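Local coordinates for Non-structural protein 2 (Human rotavirus C, PDB 2GU0) that probably binds single-stranded RNA, hydrolyses nucleoside triphosphates and helps NSP5 build the viroplasms in which the rotavirus genome is replicated and packaged, at residues A[82-90]-A[133-142]; A[263-272]-A[282-291]. All coordinates share one frame; numbering follows the deposited sequence.

Overall arrangement
Contact 1 comes first along the chain and is complete before contact 2 opens. It joins helix 74-90 to helix 129-139 in the N-terminal region of the protein. Contact 2 lies in the C-terminal, HIT-related region, where helix 264-275 meets the short helix 285-288 and the loop that follows it. The two share no helix or strand. The centres of contacts 1 and 2 are about 36 Å apart, on opposite sides of the chain's centre, and their nearest atoms about 16 Å apart. Contact 1 thus belongs to the N-terminal region and contact 2 to the C-terminal one. Both lie near residues predicted to bind ATP: Gln-107 by contact 1 and His-218 by contact 2.

Contact 1. Residues A[82-90]-A[133-142]; sequences LLADTLNMV and VKAVMIACNL
Thr-86 and Val-136 meet at the middle of this helix pair, their side chains crossing obliquely. The methyl CG2 of Thr-86 lies 3.8 Å from Val-136 CG1. The side chains of Thr-86 and Val-133 slide past each other in opposite directions. CG2 of Thr-86 is anti to the backbone N, and the hydroxyl turns back along its own helix (chi1 -62°). Thr-86 OG1 donates to Leu-82 O at 2.6 Å. This carbonyl also accepts from Thr-86 N, on the other face of its plane. Leu-82 and Val-136 reach tip to tip, with CD2 4.0 Å from CG2. CD2 of Leu-83 meets Cys-140 SG at 3.6 Å. Met-137 bends at chi2 and chi3, and its SD comes 3.9 Å from Val-90 CG2. Beyond the Schellman motif at Asn-141, Leu-142 CD1 lies 3.9 Å from Leu-87 CD2, the side chains crossing at about a right angle. The axes of helical segments 82-90 and 133-139 cross at -107° and approach to 10.0 Å. Strands 8-11 and 18-21 pack on Leu-87, and helix 108-119 on Leu-82. No hydrogen bond links the two segments. Their association rests on apolar and sulfur contacts, while Thr-86 OG1 is satisfied within its own helix.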
# COMPACT_ATOMS: atom_id res chain seq x y z
N LEU A 82 8.98 -5.04 -31.56
CA LEU A 82 10.39 -4.97 -31.90
C LEU A 82 10.56 -5.61 -33.28
O LEU A 82 11.24 -5.07 -34.15
CB LEU A 82 11.20 -5.74 -30.85
CG LEU A 82 12.70 -5.82 -31.14
CD1 LEU A 82 13.32 -4.44 -31.00
CD2 LEU A 82 13.33 -6.80 -30.18
N LEU A 83 9.94 -6.76 -33.47
CA LEU A 83 10.04 -7.45 -34.74
C LEU A 83 9.45 -6.63 -35.90
O LEU A 83 10.08 -6.50 -36.95
CB LEU A 83 9.37 -8.82 -34.64
CG LEU A 83 10.07 -9.76 -33.64
CD1 LEU A 83 9.28 -11.04 -33.48
CD2 LEU A 83 11.49 -10.06 -34.11
N ALA A 84 8.27 -6.06 -35.71
CA ALA A 84 7.66 -5.25 -36.77
C ALA A 84 8.59 -4.07 -37.09
O ALA A 84 9.06 -3.92 -38.21
CB ALA A 84 6.28 -4.76 -36.33
N ASP A 85 8.83 -3.23 -36.10
CA ASP A 85 9.72 -2.08 -36.27
C ASP A 85 10.98 -2.50 -37.00
O ASP A 85 11.35 -1.90 -38.00
CB ASP A 85 10.13 -1.52 -34.92
CG ASP A 85 9.01 -0.81 -34.23
OD1 ASP A 85 7.84 -1.06 -34.58
OD2 ASP A 85 9.31 -0.00 -33.33
N THR A 86 11.64 -3.52 -36.48
CA THR A 86 12.87 -3.99 -37.09
C THR A 86 12.64 -4.32 -38.55
O THR A 86 13.15 -3.63 -39.43
CB THR A 86 13.42 -5.21 -36.36
OG1 THR A 86 13.73 -4.84 -35.01
CG2 THR A 86 14.68 -5.71 -37.03
N LEU A 87 11.85 -5.35 -38.82
CA LEU A 87 11.59 -5.73 -40.19
C LEU A 87 11.27 -4.54 -41.12
O LEU A 87 11.70 -4.51 -42.28
CB LEU A 87 10.44 -6.74 -40.23
CG LEU A 87 10.82 -8.10 -39.64
CD1 LEU A 87 9.61 -9.01 -39.67
CD2 LEU A 87 11.97 -8.71 -40.44
N ASN A 88 10.53 -3.56 -40.61
CA ASN A 88 10.19 -2.43 -41.44
C ASN A 88 11.43 -1.67 -41.87
O ASN A 88 11.51 -1.18 -43.01
CB ASN A 88 9.21 -1.49 -40.73
CG ASN A 88 7.81 -2.09 -40.62
OD1 ASN A 88 7.35 -2.79 -41.52
ND2 ASN A 88 7.13 -1.79 -39.52
N MET A 89 12.41 -1.56 -40.99
CA MET A 89 13.62 -0.86 -41.34
C MET A 89 14.38 -1.56 -42.45
O MET A 89 14.81 -0.92 -43.41
CB MET A 89 14.52 -0.69 -40.12
CG MET A 89 14.09 0.44 -39.24
SD MET A 89 15.50 1.08 -38.38
CE MET A 89 16.43 1.84 -39.76
N VAL A 90 14.54 -2.87 -42.33
CA VAL A 90 15.23 -3.62 -43.36
C VAL A 90 14.68 -3.23 -44.73
O VAL A 90 15.35 -3.37 -45.75
CB VAL A 90 15.06 -5.13 -43.13
CG1 VAL A 90 15.67 -5.91 -44.28
CG2 VAL A 90 15.74 -5.53 -41.85
N VAL A 133 19.14 -3.36 -35.11
CA VAL A 133 18.59 -4.09 -36.24
C VAL A 133 19.43 -5.33 -36.54
O VAL A 133 18.90 -6.41 -36.82
CB VAL A 133 18.50 -3.20 -37.49
CG1 VAL A 133 17.91 -3.98 -38.65
CG2 VAL A 133 17.65 -1.99 -37.21
N LYS A 134 20.75 -5.19 -36.49
CA LYS A 134 21.63 -6.33 -36.77
C LYS A 134 21.50 -7.42 -35.72
O LYS A 134 21.43 -8.59 -36.05
CB LYS A 134 23.10 -5.88 -36.86
CG LYS A 134 23.56 -5.54 -38.27
CD LYS A 134 24.90 -4.81 -38.26
CE LYS A 134 25.24 -4.28 -39.65
NZ LYS A 134 26.49 -3.46 -39.63
N ALA A 135 21.49 -7.02 -34.44
CA ALA A 135 21.36 -7.99 -33.35
C ALA A 135 20.07 -8.80 -33.47
O ALA A 135 20.06 -10.02 -33.28
CB ALA A 135 21.39 -7.26 -32.00
N VAL A 136 18.99 -8.10 -33.79
CA VAL A 136 17.69 -8.73 -33.95
C VAL A 136 17.62 -9.62 -35.18
O VAL A 136 17.02 -10.69 -35.13
CB VAL A 136 16.57 -7.69 -34.04
CG1 VAL A 136 15.27 -8.37 -34.42
CG2 VAL A 136 16.44 -6.95 -32.73
N MET A 137 18.20 -9.17 -36.28
CA MET A 137 18.17 -9.99 -37.48
C MET A 137 18.90 -11.29 -37.18
O MET A 137 18.41 -12.36 -37.53
CB MET A 137 18.82 -9.28 -38.66
CG MET A 137 17.98 -8.14 -39.22
SD MET A 137 16.29 -8.64 -39.59
CE MET A 137 16.51 -9.46 -41.14
N ILE A 138 20.06 -11.19 -36.54
CA ILE A 138 20.80 -12.41 -36.20
C ILE A 138 19.87 -13.31 -35.37
O ILE A 138 19.65 -14.47 -35.71
CB ILE A 138 22.09 -12.09 -35.38
CG1 ILE A 138 23.17 -11.52 -36.29
CG2 ILE A 138 22.62 -13.34 -34.71
CD1 ILE A 138 24.43 -11.12 -35.56
N ALA A 139 19.29 -12.76 -34.31
CA ALA A 139 18.40 -13.52 -33.45
C ALA A 139 17.24 -14.19 -34.19
O ALA A 139 16.70 -15.21 -33.74
CB ALA A 139 17.86 -12.62 -32.36
N CYS A 140 16.85 -13.61 -35.34
CA CYS A 140 15.75 -14.12 -36.16
C CYS A 140 16.15 -15.11 -37.23
O CYS A 140 15.28 -15.61 -37.95
CB CYS A 140 15.01 -12.97 -36.81
SG CYS A 140 13.93 -12.13 -35.68
N ASN A 141 17.44 -15.37 -37.36
CA ASN A 141 17.95 -16.29 -38.36
C ASN A 141 17.66 -15.82 -39.77
O ASN A 141 17.44 -16.62 -40.67
CB ASN A 141 17.34 -17.68 -38.15
CG ASN A 141 17.77 -18.29 -36.85
OD1 ASN A 141 18.96 -18.32 -36.53
ND2 ASN A 141 16.81 -18.79 -36.07
N LEU A 142 17.67 -14.50 -39.95
CA LEU A 142 17.42 -13.91 -41.25
C LEU A 142 18.72 -13.35 -41.84
O LEU A 142 18.71 -12.78 -42.93
CB LEU A 142 16.39 -12.79 -41.14
CG LEU A 142 14.96 -13.18 -40.77
CD1 LEU A 142 14.06 -11.95 -40.84
CD2 LEU A 142 14.45 -14.27 -41.71

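Contact 2. Residues A[263-272]-A[282-291]; sequences HPGWKTCIGQ and AKTSLYSIKP
Leu-286 has CG beside its backbone N (chi1 -78°), which carries its CD2 to Cys-269 CB at 3.5 Å. Cys-269 SG is anti to its own backbone N (chi1 169°) and lies near Leu-286 CG. The Leu-286 side chain runs alongside that of Trp-266, pointing the same way. Gly-265 lets the backbones close in: its CA is 3.7 Å from Leu-286 CA. One CA-H of Gly-265 points almost straight at Leu-286 O, a CA-H...O contact with CA 3.5 Å from that oxygen and 170° at the hydrogen. The same oxygen sits at the edge of the His-263 ring, near its plane, with CE1 the nearest ring atom. Thr-268 and Ile-289 reach tip to tip. Pro-264 CB packs on Ile-289 CG2 at 3.6 Å. Ser-285 OG donates within its own segment to Ala-282 O, at 2.8 Å and on a lone pair in the carbonyl plane. His-263 is the N-cap of helix 264-275; its ND1 accepts from Trp-266 N at 3.1 Å, tilted from the ring plane. Trp-266 NE1 is hydrogen-bonded to Ser-217 O, while helix 231-243 packs against Trp-266 and Leu-286. Ile-307 of a second subunit packs on His-263. The arrangement is an N-capped helix packed at a glycine against a weakly bonded helical turn in the HIT-like C-terminal region, beside His-218, which is predicted to bind ATP.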
# COMPACT_ATOMS: atom_id res chain seq x y z
N HIS A 263 36.20 -27.13 -25.66
CA HIS A 263 36.30 -28.44 -25.03
C HIS A 263 36.80 -29.52 -25.98
O HIS A 263 36.10 -29.91 -26.92
CB HIS A 263 34.93 -28.82 -24.48
CG HIS A 263 34.92 -30.15 -23.80
ND1 HIS A 263 35.19 -31.32 -24.47
CD2 HIS A 263 34.69 -30.49 -22.51
CE1 HIS A 263 35.13 -32.33 -23.62
NE2 HIS A 263 34.82 -31.85 -22.43
N PRO A 264 38.02 -30.05 -25.73
CA PRO A 264 38.67 -31.09 -26.53
C PRO A 264 37.77 -32.23 -26.98
O PRO A 264 37.74 -32.58 -28.16
CB PRO A 264 39.81 -31.56 -25.62
CG PRO A 264 40.16 -30.32 -24.88
CD PRO A 264 38.78 -29.80 -24.50
N GLY A 265 37.04 -32.80 -26.03
CA GLY A 265 36.14 -33.89 -26.34
C GLY A 265 35.23 -33.49 -27.48
O GLY A 265 35.07 -34.22 -28.46
N TRP A 266 34.62 -32.32 -27.34
CA TRP A 266 33.72 -31.77 -28.34
C TRP A 266 34.47 -31.59 -29.64
O TRP A 266 34.04 -32.06 -30.69
CB TRP A 266 33.17 -30.43 -27.84
CG TRP A 266 32.15 -29.77 -28.75
CD1 TRP A 266 32.40 -28.84 -29.72
CD2 TRP A 266 30.74 -29.99 -28.76
NE1 TRP A 266 31.23 -28.47 -30.33
CE2 TRP A 266 30.19 -29.17 -29.76
CE3 TRP A 266 29.88 -30.82 -28.02
CZ2 TRP A 266 28.82 -29.14 -30.04
CZ3 TRP A 266 28.52 -30.79 -28.30
CH2 TRP A 266 28.01 -29.95 -29.30
N LYS A 267 35.60 -30.90 -29.57
CA LYS A 267 36.44 -30.63 -30.72
C LYS A 267 36.55 -31.81 -31.68
O LYS A 267 36.26 -31.67 -32.87
CB LYS A 267 37.84 -30.24 -30.25
CG LYS A 267 38.90 -30.15 -31.33
CD LYS A 267 38.64 -29.02 -32.30
CE LYS A 267 39.91 -28.64 -33.06
NZ LYS A 267 40.97 -28.07 -32.18
N THR A 268 36.97 -32.96 -31.16
CA THR A 268 37.14 -34.17 -31.98
C THR A 268 35.85 -34.92 -32.27
O THR A 268 35.66 -35.41 -33.39
CB THR A 268 38.13 -35.18 -31.32
OG1 THR A 268 37.62 -35.58 -30.04
CG2 THR A 268 39.50 -34.56 -31.15
N CYS A 269 34.98 -35.04 -31.28
CA CYS A 269 33.71 -35.74 -31.48
C CYS A 269 32.98 -35.13 -32.66
O CYS A 269 32.45 -35.85 -33.50
CB CYS A 269 32.83 -35.63 -30.23
SG CYS A 269 31.13 -36.17 -30.49
N ILE A 270 32.97 -33.81 -32.73
CA ILE A 270 32.31 -33.10 -33.82
C ILE A 270 33.16 -33.23 -35.08
O ILE A 270 32.69 -33.00 -36.19
CB ILE A 270 32.08 -31.60 -33.46
CG1 ILE A 270 31.06 -31.50 -32.33
CG2 ILE A 270 31.56 -30.83 -34.67
CD1 ILE A 270 29.79 -32.27 -32.58
N GLY A 271 34.42 -33.60 -34.90
CA GLY A 271 35.29 -33.78 -36.04
C GLY A 271 34.93 -35.12 -36.66
O GLY A 271 34.79 -35.24 -37.88
N GLN A 272 34.75 -36.12 -35.80
CA GLN A 272 34.39 -37.46 -36.24
C GLN A 272 33.05 -37.50 -36.96
O GLN A 272 32.88 -38.25 -37.92
CB GLN A 272 34.36 -38.41 -35.04
CG GLN A 272 35.66 -38.49 -34.26
CD GLN A 272 35.77 -39.75 -33.42
OE1 GLN A 272 34.87 -40.09 -32.66
NE2 GLN A 272 36.88 -40.45 -33.57
N ALA A 282 31.47 -41.79 -31.99
CA ALA A 282 32.13 -40.53 -31.67
C ALA A 282 31.74 -39.95 -30.31
O ALA A 282 32.53 -39.24 -29.69
CB ALA A 282 31.85 -39.51 -32.78
N LYS A 283 30.53 -40.26 -29.85
CA LYS A 283 30.03 -39.76 -28.58
C LYS A 283 31.00 -40.12 -27.46
O LYS A 283 30.91 -39.60 -26.36
CB LYS A 283 28.67 -40.37 -28.25
CG LYS A 283 28.75 -41.82 -27.81
CD LYS A 283 27.52 -42.27 -27.04
CE LYS A 283 26.30 -42.42 -27.93
NZ LYS A 283 25.10 -42.77 -27.13
N THR A 284 31.94 -41.01 -27.77
CA THR A 284 32.92 -41.46 -26.79
C THR A 284 34.03 -40.45 -26.53
O THR A 284 34.36 -40.17 -25.39
CB THR A 284 33.55 -42.80 -27.24
OG1 THR A 284 32.55 -43.81 -27.22
CG2 THR A 284 34.72 -43.20 -26.34
N SER A 285 34.60 -39.91 -27.60
CA SER A 285 35.69 -38.95 -27.46
C SER A 285 35.29 -37.67 -26.73
O SER A 285 36.13 -36.81 -26.49
CB SER A 285 36.28 -38.62 -28.84
OG SER A 285 35.27 -38.53 -29.84
N LEU A 286 34.02 -37.57 -26.35
CA LEU A 286 33.51 -36.40 -25.63
C LEU A 286 34.01 -36.34 -24.19
O LEU A 286 34.27 -35.27 -23.66
CB LEU A 286 31.98 -36.41 -25.59
CG LEU A 286 31.18 -35.97 -26.81
CD1 LEU A 286 29.71 -36.06 -26.47
CD2 LEU A 286 31.56 -34.55 -27.20
N TYR A 287 34.12 -37.50 -23.55
CA TYR A 287 34.55 -37.58 -22.17
C TYR A 287 35.84 -38.36 -22.04
O TYR A 287 36.37 -38.52 -20.94
CB TYR A 287 33.48 -38.27 -21.35
CG TYR A 287 33.10 -39.60 -21.95
CD1 TYR A 287 33.89 -40.73 -21.74
CD2 TYR A 287 32.00 -39.72 -22.78
CE1 TYR A 287 33.58 -41.95 -22.34
CE2 TYR A 287 31.68 -40.93 -23.39
CZ TYR A 287 32.47 -42.04 -23.17
OH TYR A 287 32.15 -43.23 -23.78
N SER A 288 36.36 -38.85 -23.16
CA SER A 288 37.59 -39.62 -23.13
C SER A 288 38.84 -38.84 -23.50
O SER A 288 39.95 -39.37 -23.41
CB SER A 288 37.45 -40.86 -24.02
OG SER A 288 37.20 -40.48 -25.36
N ILE A 289 38.69 -37.59 -23.93
CA ILE A 289 39.85 -36.77 -24.28
C ILE A 289 40.19 -35.74 -23.20
O ILE A 289 39.31 -35.05 -22.70
CB ILE A 289 39.66 -36.06 -25.61
CG1 ILE A 289 39.67 -37.08 -26.74
CG2 ILE A 289 40.76 -35.03 -25.82
CD1 ILE A 289 39.71 -36.47 -28.12
N LYS A 290 41.48 -35.64 -22.86
CA LYS A 290 41.96 -34.72 -21.83
C LYS A 290 42.37 -33.36 -22.41
O LYS A 290 42.72 -33.26 -23.58
CB LYS A 290 43.18 -35.32 -21.12
CG LYS A 290 43.07 -36.82 -20.87
CD LYS A 290 44.40 -37.44 -20.48
CE LYS A 290 44.32 -38.97 -20.48
NZ LYS A 290 45.65 -39.61 -20.24
N PRO A 291 42.32 -32.30 -21.59
CA PRO A 291 42.71 -30.97 -22.07
C PRO A 291 44.22 -30.97 -22.20
O PRO A 291 44.87 -31.90 -21.75
CB PRO A 291 42.25 -30.04 -20.95
CG PRO A 291 41.17 -30.82 -20.26
CD PRO A 291 41.74 -32.21 -20.24